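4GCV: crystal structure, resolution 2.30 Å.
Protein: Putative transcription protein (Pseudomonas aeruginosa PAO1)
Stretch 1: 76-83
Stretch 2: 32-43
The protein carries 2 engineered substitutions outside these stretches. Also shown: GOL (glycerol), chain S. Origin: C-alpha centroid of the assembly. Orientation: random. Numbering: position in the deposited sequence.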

# COMPACT_ATOMS: atom_id res chain seq x y z
N LEU B 76 -25.02 9.98 -21.57
CA LEU B 76 -23.91 10.62 -20.86
C LEU B 76 -23.03 9.54 -20.26
O LEU B 76 -23.48 8.73 -19.45
CB LEU B 76 -24.44 11.56 -19.78
CG LEU B 76 -23.61 12.36 -18.77
CD1 LEU B 76 -22.76 11.46 -17.93
CD2 LEU B 76 -22.76 13.50 -19.38
N ARG B 77 -21.78 9.52 -20.68
CA ARG B 77 -20.85 8.53 -20.19
C ARG B 77 -19.62 9.26 -19.62
O ARG B 77 -19.39 10.43 -19.95
CB ARG B 77 -20.48 7.58 -21.33
CG ARG B 77 -21.67 6.76 -21.90
CD ARG B 77 -21.93 5.45 -21.10
NE ARG B 77 -20.99 4.37 -21.44
CZ ARG B 77 -21.25 3.37 -22.29
NH1 ARG B 77 -22.44 3.31 -22.90
NH2 ARG B 77 -20.33 2.44 -22.55
N TYR B 78 -18.86 8.58 -18.76
CA TYR B 78 -17.66 9.18 -18.18
C TYR B 78 -16.44 8.35 -18.49
O TYR B 78 -16.54 7.13 -18.62
CB TYR B 78 -17.79 9.33 -16.66
CG TYR B 78 -18.89 10.27 -16.20
CD1 TYR B 78 -18.70 11.65 -16.16
CD2 TYR B 78 -20.12 9.76 -15.78
CE1 TYR B 78 -19.71 12.50 -15.75
CE2 TYR B 78 -21.14 10.59 -15.35
CZ TYR B 78 -20.93 11.97 -15.35
OH TYR B 78 -21.95 12.80 -14.94
N GLN B 79 -15.29 9.01 -18.59
CA GLN B 79 -13.99 8.37 -18.52
C GLN B 79 -13.38 8.65 -17.14
O GLN B 79 -13.84 9.56 -16.42
CB GLN B 79 -13.05 8.93 -19.58
CG GLN B 79 -12.91 10.46 -19.55
CD GLN B 79 -12.23 11.01 -20.82
OE1 GLN B 79 -11.89 10.24 -21.73
NE2 GLN B 79 -12.02 12.33 -20.87
N TYR B 80 -12.32 7.89 -16.82
CA TYR B 80 -11.72 7.89 -15.48
C TYR B 80 -10.25 8.14 -15.63
O TYR B 80 -9.53 7.34 -16.23
CB TYR B 80 -11.95 6.53 -14.79
CG TYR B 80 -13.39 6.21 -14.65
CD1 TYR B 80 -14.13 5.75 -15.73
CD2 TYR B 80 -14.05 6.43 -13.47
CE1 TYR B 80 -15.50 5.50 -15.61
CE2 TYR B 80 -15.41 6.17 -13.33
CZ TYR B 80 -16.12 5.71 -14.40
OH TYR B 80 -17.46 5.48 -14.30
N VAL B 81 -9.77 9.22 -15.07
CA VAL B 81 -8.42 9.59 -15.34
C VAL B 81 -7.71 9.75 -14.00
O VAL B 81 -8.32 10.23 -13.05
CB VAL B 81 -8.35 10.92 -16.19
CG1 VAL B 81 -9.58 11.07 -17.01
CG2 VAL B 81 -8.19 12.08 -15.33
N PRO B 82 -6.44 9.34 -13.93
CA PRO B 82 -5.78 9.48 -12.65
C PRO B 82 -5.54 10.92 -12.25
O PRO B 82 -5.42 11.81 -13.03
CB PRO B 82 -4.43 8.75 -12.86
CG PRO B 82 -4.59 8.02 -14.23
CD PRO B 82 -5.49 8.94 -14.97
N THR B 83 -5.41 11.06 -10.97
CA THR B 83 -5.42 12.28 -10.24
C THR B 83 -3.94 12.36 -9.85
O THR B 83 -3.16 11.37 -10.01
CB THR B 83 -6.33 11.90 -9.08
OG1 THR B 83 -7.46 12.77 -8.99
CG2 THR B 83 -5.62 11.64 -7.82
C1 GOL S . -18.54 5.32 -23.57
O1 GOL S . -18.50 6.19 -24.68
C2 GOL S . -17.49 5.67 -22.51
O2 GOL S . -17.18 7.04 -22.59
C3 GOL S . -17.99 5.33 -21.09
O3 GOL S . -16.96 5.16 -20.13
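Stretch 2, residues 32-43: ALQGLRRFDEFS

The apolar part of the contact gathers around Pro82 and Tyr80, near the C-terminal end of the strand that ends at Pro82. Pro82 directs its CA-to-CB bond toward stretch 2 and meets the last residues of a helix that begins earlier in the chain: its CG lies 4.1 Å from Ala32 CB, and its CB lies 3.8 Å from Leu33 CD2. Leu33 starts with its CA-to-CB bond pointing away, yet with chi1 m and chi2 t the end of its side chain comes back to the proline. Tyr80, buried, adds another apolar contact, its CB 4.2 Å from Phe42 CE2. Phe42 belongs to the second helix, residues 39-43 and onward, so the strand is packed by both helices of stretch 2.

Between these helices the chain turns through residues 34-38. Gly35 ends the first helix in a Schellman motif; its phi of 108° and psi of -8° would jam a CB against the preceding carbonyl oxygen, and its N donates to Ala32 O at 3.1 Å. Leu36 and Arg37 then carry the backbone to the strand, and Arg38 takes the N-cap position of the second helix. The axis of that helix passes 9.1 Å from the strand axis at its closest, with an angle of 64° between their N-to-C directions, so the two elements cross obliquely. The closest CA atoms across the stretches are those of Gln79 and Arg38, 4.7 Å apart.

Arg37, which has the largest area covered by stretch 1, links the apolar centre to the polar edge. Its carbonyl accepts a direct hydrogen bond across the stretches, from Tyr80 N to Arg37 O, at 2.9 Å with an N-H...O angle of 142°. The same oxygen lies 3.2 Å from Gln79 CA in a CA-H...O contact, and Gln79 CB approaches Arg37 CB to 3.7 Å. Farther along the side chain, Arg37 CD is 3.8 Å from Val81 CG1, and the guanidinium has Val81 CA over one face. Pro82 CD is 3.3 Å from Arg37 NH2. A bond within stretch 2, from Arg37 NE to Leu36 O at 3.0 Å, helps hold this side chain in place, as the m, m, p sequence of chi1 to chi3 folds it back.

At the start of the second helix, Glu41 OE1 accepts from both Arg37 N and Arg38 N, each at 2.8 Å, tying the turn to the helix. The polar edge lies toward Arg77 and Asp40. Arg77 NH2 and Asp40 OD2 form a long salt bridge at 3.8 Å, with the oxygen near the guanidinium plane. A water reinforces the link, accepting from Arg77 NH2 at 2.6 Å and from Asp40 N at 3.1 Å. Glycerol, probably from the crystallisation liquor, makes another bridge: its O3 accepts from Phe39 N at 2.9 Å and donates to Tyr78 O at 2.5 Å, connecting backbones whose own atoms, Phe39 N and Tyr78 O, stand 4.5 Å apart.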

# COMPACT_ATOMS: atom_id res chain seq x y z
N ALA B 32 -5.40 2.45 -15.63
CA ALA B 32 -5.65 3.91 -15.72
C ALA B 32 -4.33 4.67 -15.90
O ALA B 32 -4.23 5.56 -16.69
CB ALA B 32 -6.39 4.39 -14.50
N LEU B 33 -3.30 4.29 -15.17
CA LEU B 33 -2.01 4.97 -15.30
C LEU B 33 -1.41 4.72 -16.68
O LEU B 33 -0.70 5.57 -17.17
CB LEU B 33 -1.04 4.52 -14.22
CG LEU B 33 -1.58 5.07 -12.90
CD1 LEU B 33 -1.02 4.27 -11.76
CD2 LEU B 33 -1.26 6.58 -12.76
N GLN B 34 -1.72 3.59 -17.31
CA GLN B 34 -1.24 3.32 -18.67
C GLN B 34 -2.10 3.96 -19.79
O GLN B 34 -1.86 3.70 -20.98
CB GLN B 34 -1.19 1.82 -18.92
CG GLN B 34 -0.06 1.07 -18.22
CD GLN B 34 -0.09 -0.46 -18.52
OE1 GLN B 34 -1.07 -0.98 -19.11
NE2 GLN B 34 0.97 -1.16 -18.12
N GLY B 35 -3.10 4.74 -19.43
CA GLY B 35 -3.91 5.40 -20.45
C GLY B 35 -5.34 4.92 -20.71
O GLY B 35 -6.09 5.56 -21.43
N LEU B 36 -5.75 3.81 -20.10
CA LEU B 36 -7.16 3.36 -20.24
C LEU B 36 -8.13 4.33 -19.55
O LEU B 36 -7.82 4.82 -18.48
CB LEU B 36 -7.29 1.96 -19.66
CG LEU B 36 -7.29 0.89 -20.74
CD1 LEU B 36 -6.33 1.20 -21.90
CD2 LEU B 36 -7.08 -0.55 -20.18
N ARG B 37 -9.29 4.60 -20.13
CA ARG B 37 -10.18 5.70 -19.68
C ARG B 37 -11.62 5.27 -19.56
O ARG B 37 -12.30 5.67 -18.63
CB ARG B 37 -10.24 6.87 -20.72
CG ARG B 37 -9.01 7.74 -20.94
CD ARG B 37 -8.62 8.60 -19.74
NE ARG B 37 -7.76 7.82 -18.85
CZ ARG B 37 -6.48 8.10 -18.56
NH1 ARG B 37 -5.89 9.17 -19.06
NH2 ARG B 37 -5.82 7.27 -17.74
N ARG B 38 -12.11 4.54 -20.56
CA ARG B 38 -13.55 4.28 -20.70
C ARG B 38 -13.96 2.98 -20.04
O ARG B 38 -13.22 2.01 -20.05
CB ARG B 38 -13.93 4.29 -22.16
CG ARG B 38 -14.02 5.73 -22.67
CD ARG B 38 -13.28 5.92 -23.98
NE ARG B 38 -13.41 4.79 -24.90
CZ ARG B 38 -12.54 4.51 -25.88
NH1 ARG B 38 -11.46 5.27 -26.06
NH2 ARG B 38 -12.74 3.45 -26.68
N PHE B 39 -15.15 2.97 -19.46
CA PHE B 39 -15.65 1.85 -18.73
C PHE B 39 -15.43 0.55 -19.51
O PHE B 39 -14.93 -0.44 -18.94
CB PHE B 39 -17.12 2.02 -18.44
CG PHE B 39 -17.68 0.99 -17.49
CD1 PHE B 39 -18.24 -0.20 -17.97
CD2 PHE B 39 -17.69 1.23 -16.12
CE1 PHE B 39 -18.78 -1.14 -17.10
CE2 PHE B 39 -18.24 0.29 -15.23
CZ PHE B 39 -18.78 -0.89 -15.72
N ASP B 40 -15.77 0.54 -20.81
CA ASP B 40 -15.62 -0.68 -21.60
C ASP B 40 -14.18 -1.14 -21.81
O ASP B 40 -13.93 -2.36 -21.84
CB ASP B 40 -16.40 -0.63 -22.91
CG ASP B 40 -17.88 -0.98 -22.72
OD1 ASP B 40 -18.27 -1.40 -21.60
OD2 ASP B 40 -18.65 -0.83 -23.68
N GLU B 41 -13.24 -0.20 -21.94
CA GLU B 41 -11.81 -0.51 -21.94
C GLU B 41 -11.49 -1.26 -20.68
O GLU B 41 -10.94 -2.33 -20.74
CB GLU B 41 -10.94 0.76 -22.02
CG GLU B 41 -10.96 1.45 -23.37
CD GLU B 41 -10.14 2.74 -23.42
OE1 GLU B 41 -10.26 3.64 -22.53
OE2 GLU B 41 -9.36 2.85 -24.40
N PHE B 42 -11.86 -0.73 -19.53
CA PHE B 42 -11.54 -1.47 -18.32
C PHE B 42 -12.19 -2.87 -18.32
O PHE B 42 -11.57 -3.83 -17.93
CB PHE B 42 -11.92 -0.70 -17.07
CG PHE B 42 -11.09 0.54 -16.84
CD1 PHE B 42 -9.80 0.45 -16.31
CD2 PHE B 42 -11.61 1.82 -17.09
CE1 PHE B 42 -9.04 1.62 -16.08
CE2 PHE B 42 -10.85 2.98 -16.84
CZ PHE B 42 -9.58 2.89 -16.36
N SER B 43 -13.43 -2.96 -18.79
CA SER B 43 -14.16 -4.19 -18.66
C SER B 43 -13.51 -5.26 -19.48
O SER B 43 -13.30 -6.33 -18.96
CB SER B 43 -15.65 -4.03 -19.06
OG SER B 43 -16.45 -5.06 -18.46
O HOH W 1 -17.77 2.36 -22.26